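PDB 6CJ7: serpin-12 from Manduca sexta, which probably inhibits serine proteases of the larval hemolymph and so controls the prophenoloxidase activation system. Local coordinates for residues R90-A96 / A170-L176; F275-I281 / H320-I326; P358-I362 / F373-M378. All coordinates share one frame; numbering follows the deposited sequence.

Interaction 1. Residues R90-A96 / A170-L176; sequences RNILKTA and AVYFKGL
Arg-90 lays one face of its guanidinium against Leu-176. The methyl CD2 of Leu-176 sits toward the rim of that face, 3.5 Å from Arg-90 NE. The bend at chi3 (-68°) turns the group into this place, and NH2 forms a salt bridge with Glu-228. One water donates to both Arg-90 O and Lys-174 O and so links the two backbones. Asn-91 follows with its amide. OD1 accepts from Leu-176 N at 3.0 Å, nearly straight at 171° and in the carbonyl plane. ND2 bonds to Glu-231, so both ends of the amide are held.

At Ile-92 the regular antiparallel pairing begins. Its N gives a bond to Lys-174 O, and Ile-92 O accepts from Lys-174 N. CG2 of Ile-92 touches Tyr-172 CE2 at 4.0 Å. The Lys-174 ammonium turns away from this pair, to Gly-175 O and Asp-327. Leu-93 points to the other face, where its CB lies at the edge of the Phe-173 ring, in plane, 3.9 Å from Phe-173 CD2. With CG opposite the backbone N (chi1 176°), Leu-93 CD1 reaches on to Val-171 CG2 at 3.6 Å. Lys-94 pairs with Tyr-172 through two backbone bonds; its CG comes to the edge of the tyrosine ring, and the chain then leads off. Thr-95 adds CG2 against Val-171 CG2 at 3.9 Å. Ala-96 closes the ladder with two bonds to Ala-170. Trp-141 and Ile-142 of helix 131-145 pack on these alanines.

The strands are antiparallel neighbours in the central sheet A of the serpin fold. Six backbone bonds hold the regular part. Before Ile-92 the Asn-91 amide replaces a backbone partner for Leu-176 N and so holds this end of the ladder. The Arg-90 and Lys-174 charges are met outside it.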
loop_
_atom_site.group_PDB
_atom_site.type_symbol
_atom_site.label_atom_id
_atom_site.label_comp_id
_atom_site.label_asym_id
_atom_site.label_seq_id
_atom_site.Cartn_x
_atom_site.Cartn_y
_atom_site.Cartn_z
ATOM N N ARG A 90 14.422 14.146 0.478
ATOM C CA ARG A 90 13.383 14.560 1.408
ATOM C C ARG A 90 12.073 13.798 1.230
ATOM O O ARG A 90 11.106 14.090 1.951
ATOM C CB ARG A 90 13.146 16.065 1.265
ATOM C CG ARG A 90 14.252 16.919 1.922
ATOM C CD ARG A 90 14.168 18.378 1.566
ATOM N NE ARG A 90 14.468 18.620 0.160
ATOM C CZ ARG A 90 14.535 19.817 -0.403
ATOM N NH1 ARG A 90 14.312 20.899 0.325
ATOM N NH2 ARG A 90 14.819 19.931 -1.697
ATOM N N ASN A 91 11.993 12.851 0.295
ATOM C CA ASN A 91 10.838 11.968 0.230
ATOM C C ASN A 91 10.918 10.992 1.392
ATOM O O ASN A 91 11.923 10.294 1.551
ATOM C CB ASN A 91 10.792 11.205 -1.096
ATOM C CG ASN A 91 10.656 12.120 -2.296
ATOM O OD1 ASN A 91 9.862 13.061 -2.271
ATOM N ND2 ASN A 91 11.437 11.859 -3.349
ATOM N N ILE A 92 9.875 10.940 2.211
ATOM C CA ILE A 92 9.869 10.059 3.373
ATOM C C ILE A 92 9.017 8.837 3.052
ATOM O O ILE A 92 7.792 8.933 2.946
ATOM C CB ILE A 92 9.355 10.779 4.624
ATOM C CG1 ILE A 92 10.257 11.966 4.957
ATOM C CG2 ILE A 92 9.270 9.794 5.798
ATOM C CD1 ILE A 92 9.809 12.750 6.160
ATOM N N LEU A 93 9.658 7.679 2.905
ATOM C CA LEU A 93 8.957 6.407 2.798
ATOM C C LEU A 93 9.441 5.536 3.945
ATOM O O LEU A 93 10.637 5.224 4.021
ATOM C CB LEU A 93 9.202 5.733 1.445
ATOM C CG LEU A 93 8.605 4.336 1.234
ATOM C CD1 LEU A 93 7.080 4.409 1.179
ATOM C CD2 LEU A 93 9.147 3.712 -0.046
ATOM N N LYS A 94 8.524 5.169 4.844
ATOM C CA LYS A 94 8.853 4.384 6.026
ATOM C C LYS A 94 8.060 3.090 5.979
ATOM O O LYS A 94 6.833 3.115 5.847
ATOM C CB LYS A 94 8.542 5.142 7.320
ATOM C CG LYS A 94 9.364 6.391 7.554
ATOM C CD LYS A 94 10.808 6.040 7.841
ATOM C CE LYS A 94 11.610 7.264 8.240
ATOM N NZ LYS A 94 13.003 6.889 8.620
ATOM N N THR A 95 8.758 1.962 6.070
ATOM C CA THR A 95 8.093 0.669 6.065
ATOM C C THR A 95 8.375 -0.041 7.379
ATOM O O THR A 95 9.440 0.130 7.984
ATOM C CB THR A 95 8.536 -0.208 4.892
ATOM O OG1 THR A 95 9.957 -0.382 4.936
ATOM C CG2 THR A 95 8.142 0.429 3.567
ATOM N N ALA A 96 7.396 -0.814 7.834
ATOM C CA ALA A 96 7.570 -1.665 9.008
ATOM C C ALA A 96 7.003 -3.039 8.681
ATOM O O ALA A 96 5.781 -3.212 8.608
ATOM C CB ALA A 96 6.891 -1.071 10.240
ATOM N N ALA A 170 3.362 -2.391 7.450
ATOM C CA ALA A 170 2.853 -1.025 7.526
ATOM C C ALA A 170 3.697 -0.129 6.637
ATOM O O ALA A 170 4.884 -0.387 6.414
ATOM C CB ALA A 170 2.877 -0.534 8.970
ATOM N N VAL A 171 3.083 0.930 6.113
ATOM C CA VAL A 171 3.838 1.852 5.259
ATOM C C VAL A 171 3.284 3.261 5.419
ATOM O O VAL A 171 2.067 3.465 5.514
ATOM C CB VAL A 171 3.828 1.395 3.784
ATOM C CG1 VAL A 171 2.433 1.418 3.212
ATOM C CG2 VAL A 171 4.770 2.273 2.957
ATOM N N TYR A 172 4.200 4.230 5.476
ATOM C CA TYR A 172 3.876 5.658 5.553
ATOM C C TYR A 172 4.640 6.383 4.461
ATOM O O TYR A 172 5.846 6.163 4.299
ATOM C CB TYR A 172 4.261 6.234 6.919
ATOM C CG TYR A 172 4.314 7.743 6.977
ATOM C CD1 TYR A 172 3.157 8.496 6.879
ATOM C CD2 TYR A 172 5.511 8.410 7.182
ATOM C CE1 TYR A 172 3.195 9.888 6.949
ATOM C CE2 TYR A 172 5.562 9.805 7.251
ATOM C CZ TYR A 172 4.396 10.528 7.140
ATOM O OH TYR A 172 4.427 11.904 7.221
ATOM N N PHE A 173 3.958 7.257 3.722
ATOM C CA PHE A 173 4.647 8.086 2.737
ATOM C C PHE A 173 4.228 9.537 2.863
ATOM O O PHE A 173 3.034 9.841 2.911
ATOM C CB PHE A 173 4.385 7.628 1.294
ATOM C CG PHE A 173 5.163 8.416 0.266
ATOM C CD1 PHE A 173 4.589 9.498 -0.394
ATOM C CD2 PHE A 173 6.473 8.085 -0.026
ATOM C CE1 PHE A 173 5.299 10.233 -1.327
ATOM C CE2 PHE A 173 7.196 8.811 -0.959
ATOM C CZ PHE A 173 6.612 9.889 -1.621
ATOM N N LYS A 174 5.215 10.431 2.894
ATOM C CA LYS A 174 4.994 11.859 2.693
ATOM C C LYS A 174 6.178 12.358 1.885
ATOM O O LYS A 174 7.314 12.300 2.362
ATOM C CB LYS A 174 4.885 12.610 4.022
ATOM C CG LYS A 174 4.218 14.006 3.910
ATOM C CD LYS A 174 5.147 15.055 3.376
ATOM C CE LYS A 174 4.393 16.345 3.083
ATOM N NZ LYS A 174 5.248 17.265 2.298
ATOM N N GLY A 175 5.925 12.833 0.664
ATOM C CA GLY A 175 6.984 13.216 -0.239
ATOM C C GLY A 175 7.063 14.724 -0.408
ATOM O O GLY A 175 6.245 15.488 0.101
ATOM N N LEU A 176 8.095 15.135 -1.134
ATOM C CA LEU A 176 8.306 16.527 -1.504
ATOM C C LEU A 176 8.168 16.625 -3.017
ATOM O O LEU A 176 8.856 15.910 -3.750
ATOM C CB LEU A 176 9.695 16.991 -1.056
ATOM C CG LEU A 176 10.017 18.481 -1.103
ATOM C CD1 LEU A 176 9.831 19.082 0.270
ATOM C CD2 LEU A 176 11.441 18.683 -1.589
HETATM O O HOH W 1 8.650 14.841 2.948
#

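Interaction 2. Residues F275-I281 / H320-I326; sequences FSIKADI and HSAVLTI
The ring of Phe-275 takes Ile-326 over one face and Leu-324 at its edge. CG1 of Ile-326 stands 4.1 Å from the centroid of the Phe-275 ring, only 19° off the ring normal. CD1 of Ile-326 comes closer to the rim, 3.5 Å from Phe-275 CE2. Near the ring plane, Leu-324 CD2 lies 3.9 Å from CE1 of the same phenylalanine. The Phe-275 CG sits between backbone N and carbonyl carbon (chi1 64°), which swings the ring across toward strand 320-326. Farther along this face, Ile-281 and His-320 run side by side and point the same way. CD1 of Ile-281 is 4.0 Å from His-320 CD2. The imidazole is fixed at both nitrogens, by Asn-169 O and Ser-39 N.

The other face is mostly polar. The hydroxyls Ser-276 OG and Thr-325 OG1 are hydrogen-bonded at 2.7 Å. Lys-278 lays CG against Val-323 CG2, then curls at its last two torsions. That brings NZ onto the syn side of Asp-280 OD2, a salt bridge of 2.7 Å within the strand. Ser-321 OG donates to the same oxygen at 2.8 Å. Asp-280 OD2 is thus gripped by two donors, which probably steadies its charge.

Between the faces, paired backbone bonds join Ile-277 to Leu-324, Ala-279 to Ala-322 and Ile-281 to His-320. The result is a long, nearly exactly antiparallel pair with one largely apolar face turned inward, against strands 36-38 and 370-377, as expected of strand 6 (275-281) and strand 5 (320-326) of serpin sheet A.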
loop_
_atom_site.group_PDB
_atom_site.type_symbol
_atom_site.label_atom_id
_atom_site.label_comp_id
_atom_site.label_asym_id
_atom_site.label_seq_id
_atom_site.Cartn_x
_atom_site.Cartn_y
_atom_site.Cartn_z
ATOM N N PHE A 275 -4.921 15.999 1.042
ATOM C CA PHE A 275 -5.531 14.948 1.846
ATOM C C PHE A 275 -4.463 14.207 2.634
ATOM O O PHE A 275 -3.277 14.227 2.297
ATOM C CB PHE A 275 -6.352 13.975 0.985
ATOM C CG PHE A 275 -5.548 13.190 -0.006
ATOM C CD1 PHE A 275 -4.909 12.006 0.358
ATOM C CD2 PHE A 275 -5.452 13.612 -1.320
ATOM C CE1 PHE A 275 -4.168 11.282 -0.568
ATOM C CE2 PHE A 275 -4.732 12.891 -2.249
ATOM C CZ PHE A 275 -4.076 11.727 -1.881
ATOM N N SER A 276 -4.911 13.566 3.702
ATOM C CA SER A 276 -4.104 12.592 4.427
ATOM C C SER A 276 -5.020 11.425 4.752
ATOM O O SER A 276 -6.050 11.621 5.404
ATOM C CB SER A 276 -3.514 13.209 5.702
ATOM O OG SER A 276 -2.684 12.282 6.379
ATOM N N ILE A 277 -4.680 10.228 4.281
ATOM C CA ILE A 277 -5.555 9.069 4.431
ATOM C C ILE A 277 -4.800 7.976 5.178
ATOM O O ILE A 277 -3.660 7.652 4.835
ATOM C CB ILE A 277 -6.084 8.584 3.064
ATOM C CG1 ILE A 277 -7.060 7.422 3.255
ATOM C CG2 ILE A 277 -4.964 8.222 2.094
ATOM C CD1 ILE A 277 -7.801 7.059 1.994
ATOM N N LYS A 278 -5.427 7.439 6.224
ATOM C CA LYS A 278 -4.856 6.354 7.012
ATOM C C LYS A 278 -5.828 5.192 7.005
ATOM O O LYS A 278 -7.028 5.383 7.238
ATOM C CB LYS A 278 -4.593 6.791 8.456
ATOM C CG LYS A 278 -4.116 5.661 9.358
ATOM C CD LYS A 278 -4.310 5.988 10.829
ATOM C CE LYS A 278 -3.203 5.370 11.663
ATOM N NZ LYS A 278 -2.842 4.020 11.152
ATOM N N ALA A 279 -5.316 3.992 6.763
ATOM C CA ALA A 279 -6.143 2.797 6.806
ATOM C C ALA A 279 -5.436 1.741 7.633
ATOM O O ALA A 279 -4.246 1.493 7.433
ATOM C CB ALA A 279 -6.430 2.263 5.402
ATOM N N ASP A 280 -6.167 1.125 8.557
ATOM C CA ASP A 280 -5.707 -0.054 9.292
ATOM C C ASP A 280 -6.607 -1.217 8.907
ATOM O O ASP A 280 -7.833 -1.131 9.065
ATOM C CB ASP A 280 -5.764 0.167 10.806
ATOM C CG ASP A 280 -4.994 1.381 11.258
ATOM O OD1 ASP A 280 -5.552 2.148 12.071
ATOM O OD2 ASP A 280 -3.837 1.568 10.826
ATOM N N ILE A 281 -6.008 -2.314 8.443
ATOM C CA ILE A 281 -6.738 -3.362 7.739
ATOM C C ILE A 281 -6.391 -4.729 8.307
ATOM O O ILE A 281 -5.217 -5.104 8.375
ATOM C CB ILE A 281 -6.439 -3.349 6.234
ATOM C CG1 ILE A 281 -6.818 -2.003 5.611
ATOM C CG2 ILE A 281 -7.155 -4.481 5.564
ATOM C CD1 ILE A 281 -6.305 -1.868 4.199
ATOM N N HIS A 320 -2.349 -4.908 8.183
ATOM C CA HIS A 320 -1.738 -3.959 7.266
ATOM C C HIS A 320 -2.190 -2.547 7.603
ATOM O O HIS A 320 -3.367 -2.307 7.859
ATOM C CB HIS A 320 -2.116 -4.287 5.807
ATOM C CG HIS A 320 -1.671 -3.244 4.815
ATOM N ND1 HIS A 320 -0.380 -2.759 4.764
ATOM C CD2 HIS A 320 -2.358 -2.587 3.847
ATOM C CE1 HIS A 320 -0.294 -1.845 3.808
ATOM N NE2 HIS A 320 -1.472 -1.735 3.225
ATOM N N SER A 321 -1.252 -1.607 7.603
ATOM C CA SER A 321 -1.603 -0.205 7.763
ATOM C C SER A 321 -0.911 0.609 6.684
ATOM O O SER A 321 0.239 0.337 6.327
ATOM C CB SER A 321 -1.215 0.333 9.138
ATOM O OG SER A 321 -1.562 1.716 9.239
ATOM N N ALA A 322 -1.609 1.630 6.190
ATOM C CA ALA A 322 -1.091 2.453 5.103
ATOM C C ALA A 322 -1.476 3.896 5.375
ATOM O O ALA A 322 -2.649 4.181 5.627
ATOM C CB ALA A 322 -1.658 2.004 3.750
ATOM N N VAL A 323 -0.497 4.802 5.339
ATOM C CA VAL A 323 -0.742 6.229 5.555
ATOM C C VAL A 323 -0.095 6.998 4.412
ATOM O O VAL A 323 1.103 6.847 4.161
ATOM C CB VAL A 323 -0.182 6.730 6.902
ATOM C CG1 VAL A 323 -0.385 8.243 7.023
ATOM C CG2 VAL A 323 -0.841 6.017 8.083
ATOM N N LEU A 324 -0.878 7.846 3.737
ATOM C CA LEU A 324 -0.365 8.692 2.662
ATOM C C LEU A 324 -0.838 10.113 2.916
ATOM O O LEU A 324 -2.037 10.344 3.105
ATOM C CB LEU A 324 -0.862 8.226 1.293
ATOM C CG LEU A 324 -0.558 9.160 0.129
ATOM C CD1 LEU A 324 0.949 9.158 -0.134
ATOM C CD2 LEU A 324 -1.335 8.721 -1.110
ATOM N N THR A 325 0.095 11.060 2.914
ATOM C CA THR A 325 -0.212 12.466 3.153
ATOM C C THR A 325 0.361 13.277 2.008
ATOM O O THR A 325 1.514 13.072 1.626
ATOM C CB THR A 325 0.390 12.965 4.479
ATOM O OG1 THR A 325 -0.107 12.167 5.562
ATOM C CG2 THR A 325 0.030 14.417 4.727
ATOM N N ILE A 326 -0.423 14.226 1.484
ATOM C CA ILE A 326 0.124 15.178 0.526
ATOM C C ILE A 326 -0.162 16.597 0.999
ATOM O O ILE A 326 -1.168 16.859 1.666
ATOM C CB ILE A 326 -0.412 14.966 -0.915
ATOM C CG1 ILE A 326 -1.887 15.310 -1.047
ATOM C CG2 ILE A 326 -0.144 13.533 -1.401
ATOM C CD1 ILE A 326 -2.294 15.397 -2.500
#

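Interaction 3. Residues P358-I362 / F373-M378; sequences PFLAI and FMARIM
Phe-359 and Ile-377 lie side by side, with the aromatic ring laid flat against the branched carbon. CB of Ile-377 is 3.9 Å from the ring centroid of Phe-359 and 17° off its normal, a CH-pi contact. CG1 and CG2 of Ile-377 straddle the ring end, CG1 at 3.7 Å from Phe-359 CE2 and CG2 at 3.8 Å from CE1. A chi1 of 63° brings the Phe-359 ring across to its neighbour. An alanine here is likely to leave the isoleucine branches without their flat support and to open a gap beside them. Two backbone bonds join the same residues, and two more join Ala-361 to Ala-375.

These strands form a beta hairpin, strands 4 and 5 of serpin sheet B. Next to the last pair, the side chains of Pro-358 and Met-378 cross at about a right angle, with Pro-358 CB 3.9 Å from Met-378 SD.

On the other face Leu-360 CD2 rests on Arg-376 CB at 4.0 Å. Helix 245-251 packs on Leu-360 and supplies Asp-246, the salt-bridge partner of Arg-376. The same guanidinium also bonds to the carbonyls of Ala-29, Gln-32 and Gly-34. Strand 36-38 flanks the hairpin, and Asn-35 accepts from Met-378 N.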
loop_
_atom_site.group_PDB
_atom_site.type_symbol
_atom_site.label_atom_id
_atom_site.label_comp_id
_atom_site.label_asym_id
_atom_site.label_seq_id
_atom_site.Cartn_x
_atom_site.Cartn_y
_atom_site.Cartn_z
ATOM N N PRO A 358 -14.816 12.379 -6.723
ATOM C CA PRO A 358 -13.999 11.204 -6.386
ATOM C C PRO A 358 -12.997 10.811 -7.474
ATOM O O PRO A 358 -13.286 10.869 -8.674
ATOM C CB PRO A 358 -15.054 10.108 -6.167
ATOM C CG PRO A 358 -16.184 10.834 -5.625
ATOM C CD PRO A 358 -16.235 12.166 -6.375
ATOM N N PHE A 359 -11.814 10.392 -7.033
ATOM C CA PHE A 359 -10.703 10.122 -7.936
ATOM C C PHE A 359 -9.813 9.047 -7.339
ATOM O O PHE A 359 -9.947 8.682 -6.168
ATOM C CB PHE A 359 -9.888 11.397 -8.235
ATOM C CG PHE A 359 -9.229 12.002 -7.018
ATOM C CD1 PHE A 359 -9.902 12.952 -6.258
ATOM C CD2 PHE A 359 -7.933 11.671 -6.675
ATOM C CE1 PHE A 359 -9.299 13.529 -5.149
ATOM C CE2 PHE A 359 -7.323 12.232 -5.565
ATOM C CZ PHE A 359 -8.003 13.166 -4.802
ATOM N N LEU A 360 -8.906 8.532 -8.168
ATOM C CA LEU A 360 -7.931 7.526 -7.767
ATOM C C LEU A 360 -6.554 8.167 -7.696
ATOM O O LEU A 360 -6.182 8.950 -8.575
ATOM C CB LEU A 360 -7.865 6.385 -8.776
ATOM C CG LEU A 360 -9.077 5.503 -8.993
ATOM C CD1 LEU A 360 -8.650 4.376 -9.926
ATOM C CD2 LEU A 360 -9.578 4.948 -7.653
ATOM N N ALA A 361 -5.790 7.830 -6.663
ATOM C CA ALA A 361 -4.405 8.271 -6.573
ATOM C C ALA A 361 -3.517 7.056 -6.374
ATOM O O ALA A 361 -3.811 6.191 -5.549
ATOM C CB ALA A 361 -4.210 9.273 -5.427
ATOM N N ILE A 362 -2.415 6.999 -7.121
ATOM C CA ILE A 362 -1.495 5.872 -7.067
ATOM C C ILE A 362 -0.112 6.439 -6.818
ATOM O O ILE A 362 0.341 7.312 -7.562
ATOM C CB ILE A 362 -1.521 5.049 -8.364
ATOM C CG1 ILE A 362 -2.914 4.449 -8.570
ATOM C CG2 ILE A 362 -0.462 3.933 -8.323
ATOM C CD1 ILE A 362 -3.083 3.713 -9.874
ATOM N N PHE A 373 1.282 2.553 -3.278
ATOM C CA PHE A 373 0.076 2.953 -2.567
ATOM C C PHE A 373 -1.028 3.103 -3.601
ATOM O O PHE A 373 -0.791 3.630 -4.698
ATOM C CB PHE A 373 0.322 4.288 -1.829
ATOM C CG PHE A 373 -0.416 4.466 -0.552
ATOM C CD1 PHE A 373 -1.721 4.934 -0.554
ATOM C CD2 PHE A 373 0.222 4.288 0.660
ATOM C CE1 PHE A 373 -2.402 5.144 0.642
ATOM C CE2 PHE A 373 -0.434 4.494 1.843
ATOM C CZ PHE A 373 -1.756 4.924 1.842
ATOM N N MET A 374 -2.227 2.631 -3.258
ATOM C CA MET A 374 -3.422 2.889 -4.056
ATOM C C MET A 374 -4.472 3.507 -3.149
ATOM O O MET A 374 -4.672 3.044 -2.022
ATOM C CB MET A 374 -3.967 1.617 -4.719
ATOM C CG MET A 374 -3.023 1.029 -5.748
ATOM S SD MET A 374 -3.715 -0.427 -6.534
ATOM C CE MET A 374 -4.989 0.304 -7.568
ATOM N N ALA A 375 -5.114 4.572 -3.615
ATOM C CA ALA A 375 -6.146 5.191 -2.795
ATOM C C ALA A 375 -7.331 5.545 -3.669
ATOM O O ALA A 375 -7.172 6.163 -4.727
ATOM C CB ALA A 375 -5.636 6.446 -2.077
ATOM N N ARG A 376 -8.517 5.183 -3.203
ATOM C CA ARG A 376 -9.762 5.677 -3.766
ATOM C C ARG A 376 -10.229 6.810 -2.855
ATOM O O ARG A 376 -10.633 6.579 -1.710
ATOM C CB ARG A 376 -10.788 4.544 -3.866
ATOM C CG ARG A 376 -12.216 4.978 -4.279
ATOM C CD ARG A 376 -13.113 3.785 -4.379
ATOM N NE ARG A 376 -13.529 3.393 -3.035
ATOM C CZ ARG A 376 -14.153 2.268 -2.722
ATOM N NH1 ARG A 376 -14.471 1.409 -3.667
ATOM N NH2 ARG A 376 -14.461 2.020 -1.457
ATOM N N ILE A 377 -10.149 8.036 -3.352
ATOM C CA ILE A 377 -10.461 9.216 -2.556
ATOM C C ILE A 377 -11.909 9.588 -2.852
ATOM O O ILE A 377 -12.209 10.212 -3.877
ATOM C CB ILE A 377 -9.505 10.376 -2.850
ATOM C CG1 ILE A 377 -8.054 9.890 -2.737
ATOM C CG2 ILE A 377 -9.808 11.549 -1.937
ATOM C CD1 ILE A 377 -7.567 9.733 -1.335
ATOM N N MET A 378 -12.814 9.186 -1.950
ATOM C CA MET A 378 -14.217 9.585 -1.988
ATOM C C MET A 378 -14.479 10.899 -1.277
ATOM O O MET A 378 -15.477 11.562 -1.580
ATOM C CB MET A 378 -15.124 8.525 -1.348
ATOM C CG MET A 378 -15.031 7.138 -1.943
ATOM S SD MET A 378 -15.167 7.047 -3.762
ATOM C CE MET A 378 -16.978 7.202 -4.090
#

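Overall arrangement
From the N terminus, interaction 1 comes first and closes a loop of 73 residues, which includes helix 131-145. Interaction 2 then closes 38 residues, and interaction 3 the short turn of a hairpin. The three follow in series; none nests or crosses. Interactions 1 and 2 are adjoining parts of sheet A. Strands 165-174 and 317-326 lie parallel there, probably bonded through Val-171 to Ser-321 and Val-323. Serpins open this seam when the reactive loop inserts. Interaction 3 belongs to sheet B, its centre about 11 Å from that of interaction 2. Phe-373 packs on Ala-322 and Leu-324, and Ile-377 on Phe-275, so the two sheets share a core.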